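Local coordinates for protein sugar phosphate isomerase/epimerase (Parabacteroides distasonis, PDB 3L23) that binds a magnesium ion in a xylose isomerase-like TIM barrel and probably acts as an isomerase, perhaps on a sugar or sugar phosphate, at residues A33-V38 with K66-A71; G121-I126 with I158-G163. All coordinates share one frame; numbering follows the deposited sequence.

Interaction 1: A33-V38 with K66-A71; sequences ANLRKV and KMAEDA
Leu35 reaches from helix 31-40 onto the last turn of helix 61-70, and its CD1 methyl does most of the touching. Methyl CD1 lies 3.7 Å from CB of selenomethionine Met67, and the two side chains cross at about a right angle. The same methyl comes 3.8 Å from the backbone N of Ala68, so it rests against the main chain of the helix as well as on its side chains; the Ala68 methyl is a looser neighbour. With CG anti to the carbonyl carbon and beside the backbone N (chi1 -75°), the branch point of Leu35 is put where CD1 can meet Met67 CB. Met67 touches Leu35 through its CB, while the selenium end leads away from helix 31-40.

Just past the end of helix 61-70, Ala71 brings the two backbones closest, Ala71 CA lying 4.9 Å from Arg36 CA. Its methyl points toward helix 31-40: Ala71 CB lies 3.7 Å from Leu35 O and 3.8 Å from Arg36 N, thus against the peptide that joins the two residues. Leu35 CB, at 4.1 Å from Ala71 CB, and Arg36 CG, at the same distance, are further neighbours of this methyl. Beyond CG, the arginine chain bends at chi3 (-62°), and one face of its guanidinium lies over CA of Ala33, offset toward the rim, within its own helix.

No hydrogen bond or salt bridge crosses the contact: the salt bridge from Lys66 NZ to Asp70 OD1, 2.7 Å long, stays within helix 61-70. Leu35, itself buried, also touches Leu73 in the loop after helix 61-70. With 192 Å² buried in total, this is a small apolar contact between successive outer helices, an arrangement characteristic of the helical layer around a TIM barrel.

Interaction 2: G121-I126 with I158-G163; sequences GCKYLI and IATGFG
Segments 121-126 and 158-163 become parallel neighbours only at their C-terminal ends, where Ile126 pairs with Gly163 at a CA-CA distance of 4.3 Å. Gly163 N donates to Leu125 O over 3.2 Å, with an N-H...O angle of 154°, and Ile126 CA makes a CA-H...O contact with Gly163 O. Further back the backbones diverge, Tyr124 CA and Thr160 CA being 6.3 Å apart, and a type I turn from Ile158 to Gly161 leads into the second strand.

Thr160 bridges this wider part. Its OG1 donates to Lys123 O over 2.6 Å, in the carbonyl plane, from a rotamer that sets OG1 between the backbone N and the carbonyl carbon (chi1 53°). A water links Thr160 OG1, Leu125 N and Gly161 O, donating to both oxygens and accepting from the amide; another water donates to Lys123 O. Thr160 CG2 comes 4.2 Å from Tyr124 CD1, obliquely to the ring, whose one face carries Lys123 CG over its centre. A valine in place of this threonine would probably leave Lys123 O with its water alone among the donors described, and the linking water without one of its acceptors. Ile158 CG2 packs 3.6 Å from Lys123 O, while its CD1 meets Leu125 CD2 with the side chains crossing at about a right angle. Ile126 CG1 lies over Gly163 CA, where a side chain would clash.

The pair begins and ends the beta-alpha-beta unit through helix 136-155. Leu125 and Ile158 face helix 103-119, Phe162 stacks on Phe146 of helix 136-155, and strands 74-79 and 211-216 flank the pair.

In the fold
Both contacts belong to the same TIM barrel but to different layers. Interaction 1 joins two outer helices, its centre about 21 Å from the centre of the chain, whereas interaction 2 joins two neighbouring barrel strands, its centre about 11 Å from that point. The centres of the two contacts are about 23 Å apart and their nearest atoms about 7 Å, so they do not touch, and they follow one another along the chain. Only interaction 2 approaches the metal: the Ile126 side chain lies about 9 Å from the magnesium ion and about 4 Å from the side chain of His165, a ligand of the ion on strand 162-165. Asp216, His242 and Glu275 complete the protein ligands, and interaction 1 lies away from this site.

Interaction 1: A33-V38 with K66-A71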
loop_
_atom_site.group_PDB
_atom_site.type_symbol
_atom_site.label_atom_id
_atom_site.label_comp_id
_atom_site.label_asym_id
_atom_site.label_seq_id
_atom_site.Cartn_x
_atom_site.Cartn_y
_atom_site.Cartn_z
ATOM N N ALA A 33 3.093 9.237 22.969
ATOM C CA ALA A 33 3.002 10.673 22.663
ATOM C C ALA A 33 3.103 10.951 21.170
ATOM O O ALA A 33 2.404 11.857 20.631
ATOM C CB ALA A 33 4.065 11.476 23.415
ATOM N N ASN A 34 3.958 10.202 20.470
ATOM C CA ASN A 34 4.064 10.354 19.012
ATOM C C ASN A 34 2.766 10.000 18.296
ATOM O O ASN A 34 2.392 10.661 17.335
ATOM C CB ASN A 34 5.230 9.551 18.434
ATOM C CG ASN A 34 6.568 10.015 18.980
ATOM O OD1 ASN A 34 6.663 11.105 19.546
ATOM N ND2 ASN A 34 7.585 9.154 18.914
ATOM N N LEU A 35 2.076 8.965 18.771
ATOM C CA LEU A 35 0.790 8.567 18.192
ATOM C C LEU A 35 -0.280 9.635 18.509
ATOM O O LEU A 35 -1.122 9.950 17.654
ATOM C CB LEU A 35 0.380 7.177 18.662
ATOM C CG LEU A 35 1.157 6.028 18.013
ATOM C CD1 LEU A 35 1.089 4.715 18.878
ATOM C CD2 LEU A 35 0.667 5.814 16.591
ATOM N N ARG A 36 -0.227 10.208 19.700
ATOM C CA ARG A 36 -1.067 11.373 20.026
ATOM C C ARG A 36 -0.818 12.550 19.085
ATOM O O ARG A 36 -1.779 13.245 18.676
ATOM C CB ARG A 36 -0.897 11.809 21.477
ATOM C CG ARG A 36 -1.463 10.807 22.470
ATOM C CD ARG A 36 -1.621 11.396 23.858
ATOM N NE ARG A 36 -0.372 11.833 24.495
ATOM C CZ ARG A 36 0.438 11.052 25.218
ATOM N NH1 ARG A 36 0.183 9.773 25.443
ATOM N NH2 ARG A 36 1.519 11.582 25.749
ATOM N N LYS A 37 0.446 12.769 18.726
ATOM C CA LYS A 37 0.796 13.839 17.757
ATOM C C LYS A 37 0.178 13.564 16.394
ATOM O O LYS A 37 -0.273 14.479 15.714
ATOM C CB LYS A 37 2.316 14.054 17.659
ATOM C CG LYS A 37 2.754 15.250 16.730
ATOM C CD LYS A 37 4.217 15.778 16.986
ATOM C CE LYS A 37 4.546 17.060 16.128
ATOM N NZ LYS A 37 5.805 17.832 16.627
ATOM N N VAL A 38 0.149 12.299 15.977
ATOM C CA VAL A 38 -0.509 11.896 14.734
ATOM C C VAL A 38 -2.004 12.290 14.755
ATOM O O VAL A 38 -2.498 12.916 13.822
ATOM C CB VAL A 38 -0.342 10.390 14.459
ATOM C CG1 VAL A 38 -1.243 9.938 13.327
ATOM C CG2 VAL A 38 1.139 10.096 14.139
ATOM N N LYS A 66 -3.069 -0.928 21.124
ATOM C CA LYS A 66 -3.610 -0.223 22.269
ATOM C C LYS A 66 -3.141 1.222 22.291
ATOM O O LYS A 66 -3.951 2.115 22.565
ATOM C CB LYS A 66 -3.302 -0.939 23.611
ATOM C CG LYS A 66 -3.813 -0.099 24.837
ATOM C CD LYS A 66 -4.054 -0.788 26.105
ATOM C CE LYS A 66 -4.603 0.229 27.175
ATOM N NZ LYS A 66 -5.793 1.059 26.699
HETATM N N MSE A 67 -1.859 1.484 22.024
HETATM C CA MSE A 67 -1.381 2.886 22.067
HETATM C C MSE A 67 -2.047 3.729 20.976
HETATM O O MSE A 67 -2.403 4.870 21.192
HETATM C CB MSE A 67 0.158 2.954 22.001
HETATM C CG MSE A 67 0.824 2.437 23.260
HETATM SE SE MSE A 67 2.746 2.771 23.286
HETATM C CE MSE A 67 3.280 1.316 22.132
ATOM N N ALA A 68 -2.217 3.140 19.809
ATOM C CA ALA A 68 -2.858 3.825 18.685
ATOM C C ALA A 68 -4.318 4.148 19.036
ATOM O O ALA A 68 -4.813 5.242 18.839
ATOM C CB ALA A 68 -2.790 2.956 17.460
ATOM N N GLU A 69 -5.006 3.162 19.566
ATOM C CA GLU A 69 -6.408 3.327 19.922
ATOM C C GLU A 69 -6.589 4.290 21.065
ATOM O O GLU A 69 -7.500 5.096 21.027
ATOM C CB GLU A 69 -7.046 1.967 20.193
ATOM C CG GLU A 69 -7.332 1.247 18.914
ATOM C CD GLU A 69 -7.837 -0.186 19.029
ATOM O OE1 GLU A 69 -8.053 -0.718 20.136
ATOM O OE2 GLU A 69 -8.006 -0.803 17.958
ATOM N N ASP A 70 -5.714 4.252 22.067
ATOM C CA ASP A 70 -5.794 5.223 23.148
ATOM C C ASP A 70 -5.604 6.646 22.645
ATOM O O ASP A 70 -6.078 7.581 23.287
ATOM C CB ASP A 70 -4.747 4.954 24.231
ATOM C CG ASP A 70 -5.065 3.733 25.095
ATOM O OD1 ASP A 70 -6.186 3.167 25.026
ATOM O OD2 ASP A 70 -4.157 3.339 25.858
ATOM N N ALA A 71 -4.868 6.814 21.542
ATOM C CA ALA A 71 -4.652 8.124 20.899
ATOM C C ALA A 71 -5.795 8.547 20.010
ATOM O O ALA A 71 -5.715 9.608 19.392
ATOM C CB ALA A 71 -3.342 8.126 20.057
#

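Interaction 2: G121-I126 with I158-G163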
loop_
_atom_site.group_PDB
_atom_site.type_symbol
_atom_site.label_atom_id
_atom_site.label_comp_id
_atom_site.label_asym_id
_atom_site.label_seq_id
_atom_site.Cartn_x
_atom_site.Cartn_y
_atom_site.Cartn_z
ATOM N N GLY A 121 -7.595 -6.799 13.972
ATOM C CA GLY A 121 -8.843 -6.194 13.487
ATOM C C GLY A 121 -8.673 -5.356 12.239
ATOM O O GLY A 121 -9.495 -4.489 11.930
ATOM N N CYS A 122 -7.642 -5.680 11.478
ATOM C CA CYS A 122 -7.233 -4.940 10.330
ATOM C C CYS A 122 -8.131 -5.295 9.133
ATOM O O CYS A 122 -8.337 -6.490 8.812
ATOM C CB CYS A 122 -5.753 -5.259 10.138
ATOM S SG CYS A 122 -4.923 -4.158 9.190
ATOM N N LYS A 123 -8.726 -4.292 8.501
ATOM C CA LYS A 123 -9.653 -4.535 7.382
ATOM C C LYS A 123 -8.976 -4.987 6.081
ATOM O O LYS A 123 -9.515 -5.866 5.368
ATOM C CB LYS A 123 -10.519 -3.292 7.143
ATOM C CG LYS A 123 -11.357 -3.379 5.884
ATOM C CD LYS A 123 -12.361 -2.286 5.782
ATOM C CE LYS A 123 -13.257 -2.519 4.574
ATOM N NZ LYS A 123 -14.432 -1.605 4.560
ATOM N N TYR A 124 -7.856 -4.327 5.751
ATOM C CA TYR A 124 -7.061 -4.622 4.569
ATOM C C TYR A 124 -5.672 -5.149 4.917
ATOM O O TYR A 124 -5.030 -4.632 5.822
ATOM C CB TYR A 124 -6.880 -3.362 3.740
ATOM C CG TYR A 124 -8.151 -2.617 3.365
ATOM C CD1 TYR A 124 -8.912 -3.024 2.307
ATOM C CD2 TYR A 124 -8.528 -1.470 4.047
ATOM C CE1 TYR A 124 -10.035 -2.338 1.921
ATOM C CE2 TYR A 124 -9.668 -0.766 3.688
ATOM C CZ TYR A 124 -10.410 -1.199 2.617
ATOM O OH TYR A 124 -11.547 -0.513 2.262
ATOM N N LEU A 125 -5.228 -6.143 4.145
ATOM C CA LEU A 125 -3.867 -6.694 4.194
ATOM C C LEU A 125 -3.338 -6.603 2.763
ATOM O O LEU A 125 -3.930 -7.171 1.833
ATOM C CB LEU A 125 -3.890 -8.137 4.700
ATOM C CG LEU A 125 -2.529 -8.747 5.018
ATOM C CD1 LEU A 125 -1.747 -7.936 6.035
ATOM C CD2 LEU A 125 -2.683 -10.226 5.468
ATOM N N ILE A 126 -2.233 -5.872 2.591
ATOM C CA ILE A 126 -1.777 -5.421 1.265
ATOM C C ILE A 126 -0.279 -5.675 1.066
ATOM O O ILE A 126 0.524 -5.401 1.947
ATOM C CB ILE A 126 -2.080 -3.919 1.069
ATOM C CG1 ILE A 126 -3.594 -3.660 1.072
ATOM C CG2 ILE A 126 -1.436 -3.371 -0.211
ATOM C CD1 ILE A 126 -4.098 -2.210 1.111
ATOM N N ILE A 158 -9.881 -12.366 7.127
ATOM C CA ILE A 158 -9.820 -11.044 6.506
ATOM C C ILE A 158 -10.588 -11.111 5.184
ATOM O O ILE A 158 -10.059 -11.545 4.173
ATOM C CB ILE A 158 -8.359 -10.594 6.322
ATOM C CG1 ILE A 158 -7.654 -10.584 7.699
ATOM C CG2 ILE A 158 -8.277 -9.217 5.690
ATOM C CD1 ILE A 158 -6.203 -10.110 7.668
ATOM N N ALA A 159 -11.854 -10.706 5.230
ATOM C CA ALA A 159 -12.796 -10.921 4.145
ATOM C C ALA A 159 -12.429 -10.222 2.850
ATOM O O ALA A 159 -12.870 -10.631 1.775
ATOM C CB ALA A 159 -14.166 -10.489 4.573
ATOM N N THR A 160 -11.682 -9.134 2.946
ATOM C CA THR A 160 -11.232 -8.402 1.742
ATOM C C THR A 160 -10.241 -9.152 0.849
ATOM O O THR A 160 -10.045 -8.766 -0.298
ATOM C CB THR A 160 -10.625 -7.036 2.106
ATOM O OG1 THR A 160 -9.601 -7.210 3.099
ATOM C CG2 THR A 160 -11.709 -6.085 2.613
ATOM N N GLY A 161 -9.630 -10.216 1.353
ATOM C CA GLY A 161 -8.693 -11.001 0.573
ATOM C C GLY A 161 -7.324 -10.346 0.420
ATOM O O GLY A 161 -6.761 -9.824 1.397
ATOM N N PHE A 162 -6.819 -10.353 -0.816
ATOM C CA PHE A 162 -5.464 -9.902 -1.131
ATOM C C PHE A 162 -5.499 -8.532 -1.800
ATOM O O PHE A 162 -6.145 -8.359 -2.846
ATOM C CB PHE A 162 -4.766 -10.921 -2.065
ATOM C CG PHE A 162 -3.378 -10.526 -2.464
ATOM C CD1 PHE A 162 -2.281 -10.859 -1.658
ATOM C CD2 PHE A 162 -3.153 -9.810 -3.612
ATOM C CE1 PHE A 162 -0.988 -10.513 -2.040
ATOM C CE2 PHE A 162 -1.838 -9.438 -3.969
ATOM C CZ PHE A 162 -0.785 -9.790 -3.178
ATOM N N GLY A 163 -4.834 -7.549 -1.196
ATOM C CA GLY A 163 -4.686 -6.244 -1.816
ATOM C C GLY A 163 -3.289 -6.056 -2.358
ATOM O O GLY A 163 -2.319 -6.533 -1.759
HETATM O O HOH W 1 -11.728 -7.376 5.856
HETATM O O HOH W 2 -7.092 -7.334 2.338
#